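Local coordinates for glutamate--LysW ligase ArgX (PDB 3VPB) that catalyses the ATP-dependent joining of glutamate, through its amino group, to the gamma-carboxyl group of the C-terminal glutamate of the carrier protein LysW in arginine biosynthesis, at the interface of chains A and B. Coordinates in Å, arbitrary orientation; residue numbers count along the deposited sequence, not the author numbering. Chains: chain A/B, Putative acetylornithine deacetylase.

The interface of chains A and B. Residues chain A 144, 147; chain B 139, 141, 197-199.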
ATOM      1  N   PHE A 144      -2.845  23.842  -8.953  1.00 19.20           N
ATOM      2  CA  PHE A 144      -3.354  23.314  -7.667  1.00 19.07           C
ATOM      3  C   PHE A 144      -3.796  21.858  -7.816  1.00 18.54           C
ATOM      4  O   PHE A 144      -3.409  20.991  -7.024  1.00 18.84           O
ATOM      5  CB  PHE A 144      -4.560  24.102  -7.112  1.00 19.03           C
ATOM      6  CG  PHE A 144      -4.248  25.494  -6.661  1.00 19.81           C
ATOM      7  CD1 PHE A 144      -2.947  25.994  -6.641  1.00 20.44           C
ATOM      8  CD2 PHE A 144      -5.286  26.308  -6.208  1.00 21.45           C
ATOM      9  CE1 PHE A 144      -2.686  27.311  -6.239  1.00 22.12           C
ATOM     10  CE2 PHE A 144      -5.023  27.618  -5.773  1.00 22.70           C
ATOM     11  CZ  PHE A 144      -3.732  28.108  -5.776  1.00 23.23           C
ATOM     12  N   LYS A 147      -0.725  19.629  -8.388  1.00 15.57           N
ATOM     13  CA  LYS A 147       0.043  19.393  -7.161  1.00 15.89           C
ATOM     14  C   LYS A 147      -0.624  18.356  -6.273  1.00 15.85           C
ATOM     15  O   LYS A 147       0.054  17.499  -5.712  1.00 14.16           O
ATOM     16  CB  LYS A 147       0.263  20.690  -6.366  1.00 15.99           C
ATOM     17  CG  LYS A 147       1.385  21.553  -6.955  1.00 19.89           C
ATOM     18  CD  LYS A 147       1.624  22.802  -6.105  1.00 22.60           C
ATOM     19  CE  LYS A 147       2.658  23.705  -6.780  1.00 28.17           C
ATOM     20  NZ  LYS A 147       2.915  24.953  -5.983  1.00 29.03           N
TER
ATOM     21  N   LEU B 139      -7.899  21.163  -2.496  1.00 15.54           N
ATOM     22  CA  LEU B 139      -8.929  22.153  -2.804  1.00 15.28           C
ATOM     23  C   LEU B 139      -9.712  21.619  -3.995  1.00 16.14           C
ATOM     24  O   LEU B 139      -9.200  21.583  -5.119  1.00 17.30           O
ATOM     25  CB  LEU B 139      -8.288  23.518  -3.083  1.00 15.32           C
ATOM     26  CG  LEU B 139      -9.183  24.682  -3.523  1.00 15.85           C
ATOM     27  CD1 LEU B 139     -10.291  24.911  -2.488  1.00 20.45           C
ATOM     28  CD2 LEU B 139      -8.325  25.951  -3.729  1.00 19.89           C
ATOM     29  N   ARG B 141     -12.503  21.761  -6.748  1.00 17.70           N
ATOM     30  CA  ARG B 141     -13.195  22.828  -7.483  1.00 19.94           C
ATOM     31  C   ARG B 141     -14.434  22.399  -8.225  1.00 19.57           C
ATOM     32  O   ARG B 141     -15.285  23.246  -8.546  1.00 20.01           O
ATOM     33  CB  ARG B 141     -12.266  23.469  -8.502  1.00 20.26           C
ATOM     34  CG  ARG B 141     -11.749  24.803  -8.079  1.00 26.24           C
ATOM     35  CD  ARG B 141     -10.446  24.664  -7.335  1.00 32.36           C
ATOM     36  NE  ARG B 141      -9.417  25.531  -7.906  1.00 37.12           N
ATOM     37  CZ  ARG B 141      -8.309  25.097  -8.516  1.00 38.75           C
ATOM     38  NH1 ARG B 141      -7.451  25.990  -8.984  1.00 41.48           N
ATOM     39  NH2 ARG B 141      -8.047  23.784  -8.660  1.00 38.17           N
ATOM     40  N   ASN B 197       1.129  30.179  -6.165  1.00 24.28           N
ATOM     41  CA  ASN B 197       0.881  28.800  -6.629  1.00 24.34           C
ATOM     42  C   ASN B 197       0.549  27.835  -5.499  1.00 23.86           C
ATOM     43  O   ASN B 197       0.689  26.614  -5.640  1.00 24.12           O
ATOM     44  CB  ASN B 197       2.053  28.261  -7.485  1.00 25.94           C
ATOM     45  CG  ASN B 197       2.294  29.090  -8.752  1.00 27.88           C
ATOM     46  OD1 ASN B 197       1.356  29.449  -9.480  1.00 30.09           O
ATOM     47  ND2 ASN B 197       3.566  29.379  -9.029  1.00 31.91           N
ATOM     48  N   GLU B 198       0.108  28.380  -4.364  1.00 23.00           N
ATOM     49  CA  GLU B 198      -0.372  27.535  -3.273  1.00 22.19           C
ATOM     50  C   GLU B 198      -1.726  27.910  -2.771  1.00 20.78           C
ATOM     51  O   GLU B 198      -2.188  29.039  -2.980  1.00 20.19           O
ATOM     52  CB  GLU B 198       0.612  27.493  -2.099  1.00 21.65           C
ATOM     53  CG  GLU B 198       1.576  26.343  -2.195  1.00 22.04           C
ATOM     54  CD  GLU B 198       0.916  24.966  -1.981  1.00 22.62           C
ATOM     55  OE1 GLU B 198       1.601  23.930  -2.201  1.00 21.11           O
ATOM     56  OE2 GLU B 198      -0.261  24.913  -1.558  1.00 22.12           O
ATOM     57  N   TRP B 199      -2.371  26.930  -2.145  1.00 20.70           N
ATOM     58  CA  TRP B 199      -3.585  27.158  -1.356  1.00 19.91           C
ATOM     59  C   TRP B 199      -3.332  26.850   0.123  1.00 19.69           C
ATOM     60  O   TRP B 199      -4.227  27.026   0.964  1.00 20.25           O
ATOM     61  CB  TRP B 199      -4.776  26.331  -1.901  1.00 20.13           C
ATOM     62  CG  TRP B 199      -4.602  24.830  -1.749  1.00 19.56           C
ATOM     63  CD1 TRP B 199      -5.180  24.033  -0.806  1.00 18.29           C
ATOM     64  CD2 TRP B 199      -3.798  23.962  -2.566  1.00 18.84           C
ATOM     65  NE1 TRP B 199      -4.779  22.724  -0.971  1.00 18.41           N
ATOM     66  CE2 TRP B 199      -3.939  22.650  -2.048  1.00 18.43           C
ATOM     67  CE3 TRP B 199      -2.970  24.163  -3.678  1.00 18.63           C
ATOM     68  CZ2 TRP B 199      -3.267  21.546  -2.594  1.00 19.21           C
ATOM     69  CZ3 TRP B 199      -2.298  23.075  -4.218  1.00 20.19           C
ATOM     70  CH2 TRP B 199      -2.467  21.771  -3.689  1.00 19.48           C
TER
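Two copies of ArgX, a RimK-family ATP-grasp ligase, meet here across a two-fold symmetric subunit interface that helps build the homotetramer; a twin of this patch exists with the chains exchanged. Helix 143-153 of chain A presents A:Phe144 and A:Lys147, one turn apart, to strand 138-140, B:Arg141 just after it, and the loop 197-199 of chain B. A:Phe144 buries 113 Å² against the partner. One face of its ring takes the rim of the B:Trp199 indole, with A:Phe144 CD1 3.5 Å from B:Trp199 CE3. The side chains run antiparallel, the indole inclined about 53° to the phenyl ring, so this is no flat stack. A:Phe144 CZ lies 3.3 Å from the backbone O of B:Glu198, and B:Asn197 CA sits in plane at the ring edge. From the side opposite the indole, B:Arg141 NH1 comes within 3.5 Å of A:Phe144 CD2. The guanidinium plane is tilted 28° from the ring, and B:Leu139 CD2 reaches the same rim from the indole side. An alanine in place of A:Phe144 is likely to open a gap between the B:Trp199 indole and the B:Arg141 guanidinium and leave the CE3 rim without its packing partner. With chi1 at 66°, B:Trp199 CG sits flanked by both backbone N and C, which turns the six-membered ring towards helix 143-153; its edge also receives A:Lys147 CB, 4.0 Å from CH2. Beyond CG the A:Lys147 chain runs extended, delivering NZ to the carbonyl O of B:Asn197 in a 2.8 Å hydrogen bond from above the carbonyl plane. The B:Glu198 carboxylate may add a favourable charge nearby; its OE2 accepts the B:Trp199 backbone N-H at 3.0 Å, folding it back onto its own chain and perhaps steadying it.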